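Local coordinates for protein putative enoyl-CoA hydratase (Streptomyces coelicolor A3, PDB 3G64) that probably works on acyl-CoA substrates as an enoyl-CoA hydratase of the crotonase family, adding water across the double bond of an enoyl thioester, at residues A[98-101]-A[102-106]; A[224-227]-A[228-232]; A[235-238]-A[239-243]; A[252-256]-A[257-261]. All coordinates share one frame; numbering follows the deposited sequence.

The four contacts follow one another along the chain; none encloses or crosses another, and none closes a long loop. Interaction 1 is a turn within helix 92-111. Interaction 2 is likewise a turn of helix 221-234, and the chain runs on directly from it into interaction 3, where the loop at 235-238 starts helix 239-253. Interaction 4 sits at the far end of that helix, at the turn into helix 257-267. Interactions 2 and 4 meet where Gln226 packs on Leu253, joining helices 221-234 and 239-253. Interactions 2, 3 and 4 all face the third subunit; interaction 1 meets the second, which interaction 3 touches as well, so together they border the trimer interfaces.

Interaction 1 (A[98-101]-A[102-106]); sequences FNRM and TGQVV
A chi1 of 57° sets Thr102 OG1 between its own backbone N and carbonyl carbon, turned back along the helix toward Asn99, and places CG2 anti to the carbonyl carbon, on the side of Phe98. Phe98 has its CG anti to the backbone N (chi1 166°), which brings the far end of the ring to the methyl: CZ lies 3.7 Å from Thr102 CG2. The methyl sits off-centre in a CH-pi contact, 4.1 Å from the Phe98 ring centroid. On the polar branch, Thr102 OG1 lies 3.0 Å from Asn99 O and 2.7 Å from a water that donates to Asn99 OD1; its single proton could serve more than one acceptor. A valine here would keep a methyl beside the Phe98 ring but would probably leave the water on Asn99 OD1 without its second mate. Gln104, four residues after Arg100, was modelled in two conformers; in one of them, and so less certainly, it lies alongside Arg100, pointing the same way, and a second water links its NE2 to Arg100 O. The guanidinium of Arg100 reaches Glu244 of the second subunit in a salt bridge, and Asn99 ND2 turns back to Leu95 O. Beneath these side chains, Thr102 N to Phe98 O and Gln104 N to Arg100 O belong to the i to i+4 bond ladder of an alpha helix, here one bordering the subunit interface of a crotonase-type trimer.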
# COMPACT_ATOMS: atom_id res chain seq x y z
N PHE A 98 0.21 -22.75 19.07
CA PHE A 98 0.95 -23.04 17.82
C PHE A 98 0.79 -21.84 16.86
O PHE A 98 1.76 -21.31 16.32
CB PHE A 98 0.50 -24.36 17.14
CG PHE A 98 1.00 -24.47 15.73
CD1 PHE A 98 2.36 -24.66 15.49
CD2 PHE A 98 0.15 -24.28 14.66
CE1 PHE A 98 2.88 -24.69 14.17
CE2 PHE A 98 0.65 -24.32 13.31
CZ PHE A 98 2.02 -24.52 13.08
N ASN A 99 -0.44 -21.40 16.66
CA ASN A 99 -0.64 -20.30 15.73
C ASN A 99 -0.09 -18.98 16.21
O ASN A 99 0.32 -18.13 15.40
CB ASN A 99 -2.10 -20.20 15.32
CG ASN A 99 -2.53 -21.41 14.51
OD1 ASN A 99 -2.12 -21.56 13.34
ND2 ASN A 99 -3.30 -22.29 15.12
N ARG A 100 -0.03 -18.80 17.52
CA ARG A 100 0.61 -17.61 18.04
C ARG A 100 2.12 -17.69 17.81
O ARG A 100 2.76 -16.68 17.53
CB ARG A 100 0.33 -17.44 19.54
CG ARG A 100 1.04 -16.22 20.14
CD ARG A 100 0.54 -15.95 21.57
NE ARG A 100 -0.73 -15.22 21.61
CZ ARG A 100 -1.80 -15.62 22.30
NH1 ARG A 100 -1.72 -16.75 22.99
NH2 ARG A 100 -2.93 -14.88 22.32
N MSE A 101 2.68 -18.88 17.97
CA MSE A 101 4.12 -19.03 17.81
C MSE A 101 4.53 -18.71 16.36
O MSE A 101 5.54 -18.06 16.13
CB MSE A 101 4.56 -20.44 18.16
CG MSE A 101 5.97 -20.76 17.61
SE MSE A 101 6.71 -22.48 18.22
CE MSE A 101 5.58 -23.71 17.15
N THR A 102 3.75 -19.15 15.38
CA THR A 102 4.17 -18.89 13.99
C THR A 102 4.08 -17.40 13.67
O THR A 102 5.00 -16.82 13.07
CB THR A 102 3.31 -19.66 12.98
OG1 THR A 102 1.93 -19.31 13.18
CG2 THR A 102 3.49 -21.14 13.16
N GLY A 103 2.99 -16.76 14.09
CA GLY A 103 2.85 -15.32 13.95
C GLY A 103 3.97 -14.56 14.64
O GLY A 103 4.46 -13.55 14.12
N GLN A 104 4.42 -15.02 15.79
CA GLN A 104 5.49 -14.28 16.45
C GLN A 104 6.86 -14.54 15.79
O GLN A 104 7.79 -13.75 15.97
CB GLN A 104 5.53 -14.54 17.96
CG GLN A 104 4.20 -14.20 18.68
CD GLN A 104 3.97 -12.72 18.90
OE1 GLN A 104 4.90 -11.98 19.22
NE2 GLN A 104 2.71 -12.29 18.77
N VAL A 105 6.98 -15.63 15.03
CA VAL A 105 8.20 -15.79 14.22
C VAL A 105 8.27 -14.69 13.17
O VAL A 105 9.29 -13.99 13.04
CB VAL A 105 8.30 -17.18 13.57
CG1 VAL A 105 9.51 -17.20 12.58
CG2 VAL A 105 8.49 -18.22 14.65
N VAL A 106 7.16 -14.49 12.46
CA VAL A 106 7.09 -13.46 11.42
C VAL A 106 7.30 -12.07 12.03
O VAL A 106 8.03 -11.23 11.48
CB VAL A 106 5.74 -13.55 10.66
CG1 VAL A 106 5.50 -12.32 9.82
CG2 VAL A 106 5.73 -14.81 9.78
O HOH W 1 -0.18 -20.13 11.79
O HOH W 2 1.21 -14.17 17.08

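Interaction 2 (A[224-227]-A[228-232]); sequences HAQT and KALLT
His224 O accepts the N-H of Lys228 at 3.1 Å, the first of four consecutive i to i+4 bonds in this part of helix 221-234. Ala225 O takes Ala229 N at 2.9 Å with an N-H...O angle of 165°, Gln226 O takes Leu230 N, and Thr227 O takes Leu231 N, so each of these carbonyls is satisfied within the helix. Aliphatic groups gather round the same oxygens: Leu230 CD1 comes within 3.5 Å of Gln226 O, and Leu231 CG within 3.5 Å of Thr227 O. Thr227 CG2, anti to the backbone N, lies beside Leu231 and meets its CD1 at 4.1 Å. The hydroxyl branch faces the other way along the helix and is held twice, giving its proton to Ala223 O and accepting from Gly157 N of the third subunit. Lys228 stretches out fully extended to bury its ammonium among Asp136, with which it forms a salt bridge, and the carbonyls of Phe114 and Val109. With an anion and two carbonyl oxygens round it, this buried ammonium is likely to be stabilised in its charged form, tying helix 221-234 to the end of helix 92-111, the loop after it and the chain just before strand 137-140, while Thr227 bonds to the neighbouring subunit.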
# COMPACT_ATOMS: atom_id res chain seq x y z
N HIS A 224 21.21 1.25 9.26
CA HIS A 224 20.40 0.21 8.60
C HIS A 224 19.26 -0.29 9.50
O HIS A 224 18.12 -0.41 9.07
CB HIS A 224 21.26 -1.00 8.23
CG HIS A 224 22.18 -0.76 7.07
ND1 HIS A 224 23.33 -1.50 6.87
CD2 HIS A 224 22.14 0.15 6.06
CE1 HIS A 224 23.95 -1.07 5.78
NE2 HIS A 224 23.25 -0.06 5.28
N ALA A 225 19.61 -0.61 10.74
CA ALA A 225 18.69 -1.21 11.68
C ALA A 225 17.53 -0.23 11.97
O ALA A 225 16.36 -0.62 11.98
CB ALA A 225 19.42 -1.60 12.96
N GLN A 226 17.86 1.05 12.18
CA GLN A 226 16.85 2.07 12.36
C GLN A 226 16.02 2.32 11.10
O GLN A 226 14.87 2.71 11.20
CB GLN A 226 17.44 3.37 12.90
CG GLN A 226 17.85 3.29 14.38
CD GLN A 226 16.70 2.78 15.28
OE1 GLN A 226 16.64 1.60 15.60
NE2 GLN A 226 15.79 3.68 15.65
N THR A 227 16.59 2.11 9.93
CA THR A 227 15.79 2.23 8.71
C THR A 227 14.67 1.16 8.73
O THR A 227 13.51 1.44 8.40
CB THR A 227 16.66 2.03 7.42
OG1 THR A 227 17.64 3.08 7.34
CG2 THR A 227 15.77 2.07 6.16
N LYS A 228 15.04 -0.06 9.11
CA LYS A 228 14.09 -1.15 9.16
C LYS A 228 13.05 -0.89 10.27
O LYS A 228 11.85 -1.07 10.06
CB LYS A 228 14.83 -2.47 9.42
CG LYS A 228 13.91 -3.64 9.70
CD LYS A 228 14.70 -4.94 9.71
CE LYS A 228 13.83 -6.10 10.11
NZ LYS A 228 14.56 -7.39 9.89
N ALA A 229 13.53 -0.47 11.43
CA ALA A 229 12.65 -0.16 12.56
C ALA A 229 11.62 0.91 12.19
O ALA A 229 10.45 0.80 12.57
CB ALA A 229 13.49 0.28 13.81
N LEU A 230 12.01 1.93 11.44
CA LEU A 230 11.05 3.00 11.11
C LEU A 230 10.06 2.60 10.01
O LEU A 230 8.90 2.97 10.06
CB LEU A 230 11.77 4.33 10.76
CG LEU A 230 11.95 5.23 12.00
CD1 LEU A 230 12.63 4.50 13.17
CD2 LEU A 230 12.73 6.47 11.65
N LEU A 231 10.52 1.84 9.03
CA LEU A 231 9.61 1.28 8.03
C LEU A 231 8.52 0.45 8.72
O LEU A 231 7.31 0.60 8.47
CB LEU A 231 10.38 0.38 7.05
CG LEU A 231 11.10 1.14 5.93
CD1 LEU A 231 12.19 0.26 5.27
CD2 LEU A 231 10.09 1.68 4.92
N THR A 232 8.96 -0.43 9.58
CA THR A 232 8.06 -1.34 10.26
C THR A 232 7.07 -0.62 11.15
O THR A 232 5.86 -0.86 11.09
CB THR A 232 8.87 -2.36 11.08
OG1 THR A 232 9.53 -3.25 10.16
CG2 THR A 232 7.99 -3.16 11.98

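Interaction 3 (A[235-238]-A[239-243]); sequences LDMP and LAAAV
The methyl of Ala241 is approached from two directions, by the end of Met237 and by the ring of Pro238. Met237, a selenomethionine here, points its CB toward the helix. Its chain runs extended through chi2 and then bends at chi3 (60°), which brings Met237 CE to 3.6 Å from Ala241 CB. Met237 CE also lies 3.2 Å from Ala241 O, a close fit, and 3.6 Å from Ala242 N, so it packs against the backbone of the first turn as well as the Ala241 side chain. Pro238 meets Ala241 with one rim of its ring, CG standing 3.7 Å and CD 4.0 Å from Ala241 CB. Pro238 occupies the N-cap position of helix 239-253, where its side chain has no polar group to cap with. What it gives instead is its carbonyl: Pro238 O accepts Ala242 N at 2.9 Å, with the donor nearly along the C=O axis, opening the i to i+4 ladder. The N-H of Leu239 in that first turn is taken by Asp236 OD2 of the third subunit, while Asp236 of this chain serves Leu239 of the second subunit in the same manner, its OD1 bonding Tyr164 OH within the chain. Leu239 packs on Tyr164 of the third subunit, which Ala242 also touches.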
# COMPACT_ATOMS: atom_id res chain seq x y z
N LEU A 235 4.41 1.79 9.23
CA LEU A 235 3.27 1.14 8.57
C LEU A 235 2.03 1.23 9.46
O LEU A 235 0.89 1.14 8.98
CB LEU A 235 3.57 -0.34 8.27
CG LEU A 235 4.56 -0.54 7.12
CD1 LEU A 235 4.96 -2.02 7.10
CD2 LEU A 235 3.94 -0.13 5.79
N ASP A 236 2.25 1.42 10.76
CA ASP A 236 1.15 1.31 11.74
C ASP A 236 0.90 2.65 12.42
O ASP A 236 0.21 2.72 13.45
CB ASP A 236 1.49 0.28 12.83
CG ASP A 236 1.59 -1.13 12.27
OD1 ASP A 236 1.04 -1.37 11.17
OD2 ASP A 236 2.22 -1.99 12.94
N MSE A 237 1.45 3.72 11.85
CA MSE A 237 1.31 5.06 12.46
C MSE A 237 0.76 6.08 11.49
O MSE A 237 0.90 5.89 10.29
CB MSE A 237 2.68 5.58 12.91
CG MSE A 237 3.32 4.70 13.97
SE MSE A 237 5.27 5.02 14.11
CE MSE A 237 5.24 6.94 14.60
N PRO A 238 0.17 7.17 12.01
CA PRO A 238 -0.26 8.29 11.18
C PRO A 238 0.92 9.22 10.78
O PRO A 238 1.97 9.24 11.42
CB PRO A 238 -1.22 9.05 12.10
CG PRO A 238 -0.66 8.81 13.47
CD PRO A 238 -0.26 7.34 13.41
N LEU A 239 0.71 9.99 9.72
CA LEU A 239 1.74 10.91 9.23
C LEU A 239 2.37 11.77 10.35
O LEU A 239 3.61 11.80 10.46
CB LEU A 239 1.18 11.80 8.12
CG LEU A 239 2.12 12.87 7.54
CD1 LEU A 239 3.37 12.20 6.98
CD2 LEU A 239 1.39 13.66 6.45
N ALA A 240 1.56 12.47 11.17
CA ALA A 240 2.14 13.38 12.18
C ALA A 240 3.04 12.66 13.19
O ALA A 240 4.05 13.19 13.63
CB ALA A 240 1.06 14.18 12.92
N ALA A 241 2.65 11.45 13.57
CA ALA A 241 3.47 10.66 14.49
C ALA A 241 4.75 10.17 13.78
O ALA A 241 5.82 10.10 14.39
CB ALA A 241 2.66 9.46 15.03
N ALA A 242 4.64 9.79 12.50
CA ALA A 242 5.83 9.29 11.80
C ALA A 242 6.96 10.34 11.75
O ALA A 242 8.15 10.04 11.92
CB ALA A 242 5.47 8.81 10.38
N VAL A 243 6.59 11.60 11.53
CA VAL A 243 7.65 12.60 11.45
C VAL A 243 8.29 12.91 12.83
O VAL A 243 9.46 13.31 12.89
CB VAL A 243 7.21 13.86 10.63
CG1 VAL A 243 7.00 13.50 9.15
CG2 VAL A 243 5.97 14.50 11.22

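Interaction 4 (A[252-256]-A[257-261]); sequences LLMTG and EDYAE
A Met-aromatic contact spans the junction between helix 239-253 and helix 257-267, where a type I turn runs from Leu253 to Gly256 and Gly256 takes the N-cap position. Met254, present as selenomethionine, crosses one face of the Tyr259 ring. Its CG stands above the plane toward the rim, 3.4 Å from Tyr259 CE2, making a CH-pi contact. Extended beyond CG, the chain carries the selenium obliquely past the ring, 4.9 Å from the Tyr259 centroid, and brings CE to 3.5 Å from Tyr259 OH. Tyr259 reaches this position with CG anti to its backbone N (chi1 -178°), and its hydroxyl bonds Thr87 OG1 of the third subunit. At the backbone, a water donates to Leu253 O at 2.8 Å and accepts from Tyr259 N at 3.0 Å, bridging the two helices. Within the turn, Leu252 O receives both Thr255 N and Thr255 OG1, the hydroxyl at 2.8 Å and in the carbonyl plane. A leucine in place of the tyrosine would probably cost Thr87 OG1 of the third subunit this hydroxyl mate and leave Met254 without a flat face to lie on. The contact thus couples an apolar, polarisable surface with a polar tip, so that one tyrosine packs against Met254 at the helix junction and bonds across the subunit boundary.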
# COMPACT_ATOMS: atom_id res chain seq x y z
N LEU A 252 19.08 11.56 16.93
CA LEU A 252 19.95 10.63 17.65
C LEU A 252 21.13 10.18 16.78
O LEU A 252 22.28 10.10 17.25
CB LEU A 252 19.18 9.40 18.15
CG LEU A 252 20.01 8.25 18.75
CD1 LEU A 252 20.57 8.69 20.06
CD2 LEU A 252 19.14 7.00 18.96
N LEU A 253 20.85 9.87 15.53
CA LEU A 253 21.89 9.30 14.69
C LEU A 253 22.93 10.39 14.33
O LEU A 253 24.11 10.09 14.08
CB LEU A 253 21.30 8.66 13.42
CG LEU A 253 20.50 7.35 13.64
CD1 LEU A 253 19.91 6.82 12.35
CD2 LEU A 253 21.38 6.32 14.24
N MSE A 254 22.49 11.63 14.30
CA MSE A 254 23.38 12.76 14.09
C MSE A 254 24.39 12.96 15.24
O MSE A 254 25.34 13.73 15.09
CB MSE A 254 22.60 14.04 13.81
CG MSE A 254 22.10 14.14 12.40
SE MSE A 254 21.31 15.90 12.09
CE MSE A 254 20.77 15.64 10.24
N THR A 255 24.19 12.28 16.37
CA THR A 255 25.20 12.25 17.44
C THR A 255 26.12 11.02 17.36
O THR A 255 26.99 10.83 18.22
CB THR A 255 24.56 12.23 18.85
OG1 THR A 255 24.09 10.90 19.16
CG2 THR A 255 23.39 13.24 18.97
N GLY A 256 25.88 10.17 16.36
CA GLY A 256 26.63 8.94 16.18
C GLY A 256 27.97 9.14 15.46
O GLY A 256 28.15 10.10 14.72
N GLU A 257 28.91 8.23 15.71
CA GLU A 257 30.19 8.24 15.01
C GLU A 257 30.06 8.16 13.50
O GLU A 257 30.89 8.72 12.77
CB GLU A 257 31.04 7.06 15.44
CG GLU A 257 31.62 7.18 16.83
CD GLU A 257 32.52 6.00 17.17
OE1 GLU A 257 33.26 5.51 16.27
OE2 GLU A 257 32.47 5.57 18.35
N ASP A 258 29.06 7.43 13.01
CA ASP A 258 29.00 7.13 11.58
C ASP A 258 28.64 8.36 10.75
O ASP A 258 29.20 8.58 9.67
CB ASP A 258 28.05 5.96 11.28
CG ASP A 258 28.68 4.63 11.60
OD1 ASP A 258 29.91 4.58 11.86
OD2 ASP A 258 27.98 3.60 11.60
N TYR A 259 27.74 9.19 11.27
CA TYR A 259 27.40 10.43 10.60
C TYR A 259 28.63 11.34 10.55
O TYR A 259 28.89 11.96 9.53
CB TYR A 259 26.31 11.11 11.37
CG TYR A 259 25.78 12.41 10.81
CD1 TYR A 259 25.20 12.47 9.54
CD2 TYR A 259 25.78 13.57 11.58
CE1 TYR A 259 24.65 13.64 9.06
CE2 TYR A 259 25.23 14.75 11.13
CZ TYR A 259 24.67 14.79 9.87
OH TYR A 259 24.12 15.96 9.42
N ALA A 260 29.36 11.44 11.66
CA ALA A 260 30.57 12.28 11.70
C ALA A 260 31.61 11.72 10.71
O ALA A 260 32.26 12.47 9.97
CB ALA A 260 31.14 12.38 13.11
N GLU A 261 31.73 10.40 10.69
CA GLU A 261 32.70 9.78 9.81
C GLU A 261 32.33 10.02 8.35
O GLU A 261 33.21 10.21 7.50
CB GLU A 261 32.88 8.29 10.12
CG GLU A 261 33.55 7.46 9.00
CD GLU A 261 35.07 7.75 8.79
OE1 GLU A 261 35.64 8.65 9.43
OE2 GLU A 261 35.69 7.02 7.99
O HOH W 3 25.37 7.96 12.73